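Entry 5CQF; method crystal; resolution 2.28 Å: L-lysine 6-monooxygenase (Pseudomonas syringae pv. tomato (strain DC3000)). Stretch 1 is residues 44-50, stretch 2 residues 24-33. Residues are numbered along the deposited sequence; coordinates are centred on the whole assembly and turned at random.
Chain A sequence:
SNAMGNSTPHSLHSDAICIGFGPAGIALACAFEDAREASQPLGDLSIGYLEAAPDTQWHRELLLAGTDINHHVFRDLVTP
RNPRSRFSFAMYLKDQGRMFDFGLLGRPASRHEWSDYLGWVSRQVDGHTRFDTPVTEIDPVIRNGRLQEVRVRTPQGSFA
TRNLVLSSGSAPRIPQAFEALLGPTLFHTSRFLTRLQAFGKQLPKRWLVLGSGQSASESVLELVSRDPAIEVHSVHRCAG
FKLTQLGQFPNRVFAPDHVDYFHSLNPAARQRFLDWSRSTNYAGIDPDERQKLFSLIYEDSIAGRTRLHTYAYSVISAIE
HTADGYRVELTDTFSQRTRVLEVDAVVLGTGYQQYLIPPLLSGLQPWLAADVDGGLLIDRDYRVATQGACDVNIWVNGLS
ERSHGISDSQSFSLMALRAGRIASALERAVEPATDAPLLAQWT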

# COMPACT_ATOMS: atom_id res chain seq x y z
N ASP A 44 -11.29 -28.65 34.73
CA ASP A 44 -11.45 -29.02 36.14
C ASP A 44 -10.17 -28.78 36.93
O ASP A 44 -10.21 -28.54 38.12
CB ASP A 44 -11.86 -30.48 36.27
CG ASP A 44 -13.16 -30.79 35.54
OD1 ASP A 44 -14.08 -29.94 35.55
OD2 ASP A 44 -13.24 -31.88 34.94
N LEU A 45 -9.03 -28.84 36.24
CA LEU A 45 -7.73 -28.59 36.86
C LEU A 45 -7.68 -27.18 37.46
O LEU A 45 -8.10 -26.22 36.82
CB LEU A 45 -6.66 -28.78 35.79
CG LEU A 45 -5.16 -28.75 36.08
CD1 LEU A 45 -4.43 -29.57 35.02
CD2 LEU A 45 -4.59 -27.33 36.11
N SER A 46 -7.22 -27.07 38.69
CA SER A 46 -7.19 -25.80 39.41
C SER A 46 -5.80 -25.22 39.32
O SER A 46 -4.80 -25.89 39.63
CB SER A 46 -7.59 -25.99 40.88
OG SER A 46 -6.48 -26.40 41.68
N ILE A 47 -5.74 -23.98 38.89
CA ILE A 47 -4.51 -23.29 38.65
C ILE A 47 -4.70 -21.89 39.20
O ILE A 47 -5.78 -21.33 39.06
CB ILE A 47 -4.18 -23.30 37.15
CG1 ILE A 47 -3.01 -22.37 36.85
CG2 ILE A 47 -5.36 -22.84 36.31
CD1 ILE A 47 -2.40 -22.62 35.50
N GLY A 48 -3.68 -21.35 39.84
CA GLY A 48 -3.69 -19.98 40.37
C GLY A 48 -2.63 -19.14 39.68
O GLY A 48 -1.61 -19.68 39.25
N TYR A 49 -2.84 -17.84 39.57
CA TYR A 49 -1.84 -17.00 38.91
C TYR A 49 -1.36 -15.90 39.84
O TYR A 49 -2.16 -15.27 40.53
CB TYR A 49 -2.40 -16.39 37.61
CG TYR A 49 -2.96 -17.40 36.64
CD1 TYR A 49 -4.23 -17.91 36.80
CD2 TYR A 49 -2.22 -17.81 35.53
CE1 TYR A 49 -4.76 -18.83 35.91
CE2 TYR A 49 -2.74 -18.74 34.64
CZ TYR A 49 -4.01 -19.24 34.83
OH TYR A 49 -4.54 -20.16 33.96
N LEU A 50 -0.05 -15.66 39.85
CA LEU A 50 0.53 -14.67 40.72
C LEU A 50 1.19 -13.65 39.85
O LEU A 50 2.14 -13.99 39.14
CB LEU A 50 1.62 -15.32 41.58
CG LEU A 50 1.30 -16.13 42.84
CD1 LEU A 50 -0.10 -16.71 42.91
CD2 LEU A 50 2.31 -17.26 42.91
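Stretch 2 24-33: AGIALACAFE

Packing of helix 24-33 on the segment 44-50 of the monooxygenase. Segment 44-50 enters as loop and becomes a β-strand at Ile 47, which runs through Leu 50; stretch 2 is helical throughout, part of a helix that begins before Ala 24 and continues past Glu 33. Strand and helix run nearly antiparallel, with an angle of 162° between their N-to-C directions (signed crossing angle -162°) and a closest approach of 10.4 Å between axes. The register therefore descends on one element as it climbs on the other: Gly 25 CA lies 7.7 Å from Tyr 49 CA, Ala 29 CA 8.6 Å from Ile 47 CA, and Phe 32 CA 8.1 Å from Leu 45 CA. Alternation along the extended segment sends the CA-to-CB bonds of Leu 45, Ile 47 and Tyr 49 toward the helix, while that of Ser 46 points away and Gly 48 makes no contact.

Ala 24 does not reach the strand, but its O accepts a helical hydrogen bond from Leu 28 N (3.1 Å). Gly 25 is the first residue in contact. It has no side chain, and its carbonyl O approaches Tyr 49 CE2 at 3.7 Å; the same Gly 25 O accepts the hydrogen bond from Ala 29 N at 2.9 Å, so this carbonyl is engaged within the helix while the tyrosine ring packs beside it. Ile 26, whose CA-to-CB bond points away, and Ala 27, out of reach, leave the strand untouched. About one turn on from Gly 25, Leu 28 (chi1 t, chi2 p) directs its CA-to-CB bond toward the strand and places CD2 4.0 Å from Ile 47 CD1 and 4.2 Å from Tyr 49 CE2, where it meets the tyrosine ring at its edge, near the ring plane.

Ala 29 directs its CA-to-CB bond sideways, and the tyrosine comes close to the helix backbone here: Tyr 49 OH lies 3.2 Å from Ala 29 CA and 3.4 Å from Ala 29 CB, and Tyr 49 CZ lies 3.7 Å from the same CB. Ala 29 N is 3.5 Å from Tyr 49 OH, but the angle is poor and the pair is not hydrogen-bonded. Cys 30 and Ala 31 make no contact with the strand.

Phe 32 (chi1 m) closes the interface and spans all three inward-facing side chains. Its CE1 meets Leu 45 CD2 at 3.8 Å, its CE2 meets Ile 47 CD1 at 4.0 Å, and its CD2 lies 3.8 Å from Tyr 49 OH; Ile 47 CG2 sits over one face of the ring. The CA-to-CB bond of Glu 33 points sideways, and the end of the side chain comes nearer without touching the strand; OE1 is hydrogen-bonded elsewhere in the structure. No hydrogen bond joins the two stretches. They bury 276 Å² between them, both sides summed, through side-chain packing and the approach of Tyr 49 to the helix backbone at Gly 25 and Ala 29, with Tyr 49 and Phe 32 contributing the largest shares.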

# COMPACT_ATOMS: atom_id res chain seq x y z
N ALA A 24 1.24 -13.89 28.16
CA ALA A 24 1.53 -15.31 28.17
C ALA A 24 0.63 -16.06 29.16
O ALA A 24 0.03 -17.07 28.79
CB ALA A 24 3.00 -15.54 28.49
N GLY A 25 0.54 -15.57 30.40
CA GLY A 25 -0.33 -16.20 31.40
C GLY A 25 -1.81 -16.06 31.05
O GLY A 25 -2.64 -16.91 31.37
N ILE A 26 -2.17 -14.95 30.42
CA ILE A 26 -3.56 -14.76 30.04
C ILE A 26 -3.95 -15.76 28.98
O ILE A 26 -5.05 -16.35 29.01
CB ILE A 26 -3.79 -13.34 29.56
CG1 ILE A 26 -3.76 -12.39 30.75
CG2 ILE A 26 -5.12 -13.23 28.84
CD1 ILE A 26 -3.47 -10.97 30.39
N ALA A 27 -3.03 -15.97 28.04
CA ALA A 27 -3.24 -16.93 26.98
C ALA A 27 -3.46 -18.29 27.54
O ALA A 27 -4.29 -19.00 27.05
CB ALA A 27 -2.04 -16.96 26.05
N LEU A 28 -2.67 -18.67 28.55
CA LEU A 28 -2.83 -19.95 29.23
C LEU A 28 -4.15 -20.07 29.93
O LEU A 28 -4.80 -21.10 29.81
CB LEU A 28 -1.72 -20.16 30.25
CG LEU A 28 -1.72 -21.49 30.95
CD1 LEU A 28 -1.41 -22.64 30.01
CD2 LEU A 28 -0.71 -21.40 32.08
N ALA A 29 -4.54 -19.05 30.69
CA ALA A 29 -5.89 -19.04 31.30
C ALA A 29 -6.98 -19.17 30.28
O ALA A 29 -7.97 -19.85 30.52
CB ALA A 29 -6.10 -17.79 32.13
N CYS A 30 -6.81 -18.55 29.10
CA CYS A 30 -7.84 -18.69 28.07
C CYS A 30 -8.01 -20.14 27.64
O CYS A 30 -9.10 -20.57 27.37
CB CYS A 30 -7.54 -17.84 26.84
SG CYS A 30 -7.72 -16.07 27.12
N ALA A 31 -6.94 -20.91 27.57
CA ALA A 31 -7.07 -22.34 27.23
C ALA A 31 -7.90 -23.07 28.27
O ALA A 31 -8.74 -23.89 27.93
CB ALA A 31 -5.72 -23.01 27.08
N PHE A 32 -7.64 -22.77 29.54
CA PHE A 32 -8.40 -23.43 30.61
C PHE A 32 -9.85 -23.01 30.59
O PHE A 32 -10.74 -23.87 30.63
CB PHE A 32 -7.76 -23.19 31.97
CG PHE A 32 -6.53 -24.00 32.19
CD1 PHE A 32 -6.61 -25.36 32.40
CD2 PHE A 32 -5.28 -23.42 32.12
CE1 PHE A 32 -5.49 -26.12 32.57
CE2 PHE A 32 -4.14 -24.17 32.28
CZ PHE A 32 -4.24 -25.53 32.52
N GLU A 33 -10.09 -21.72 30.47
CA GLU A 33 -11.48 -21.26 30.39
C GLU A 33 -12.21 -21.80 29.16
O GLU A 33 -13.33 -22.23 29.30
CB GLU A 33 -11.57 -19.74 30.46
CG GLU A 33 -11.11 -19.17 31.80
CD GLU A 33 -12.04 -19.52 32.97
OE1 GLU A 33 -13.28 -19.59 32.76
OE2 GLU A 33 -11.53 -19.73 34.10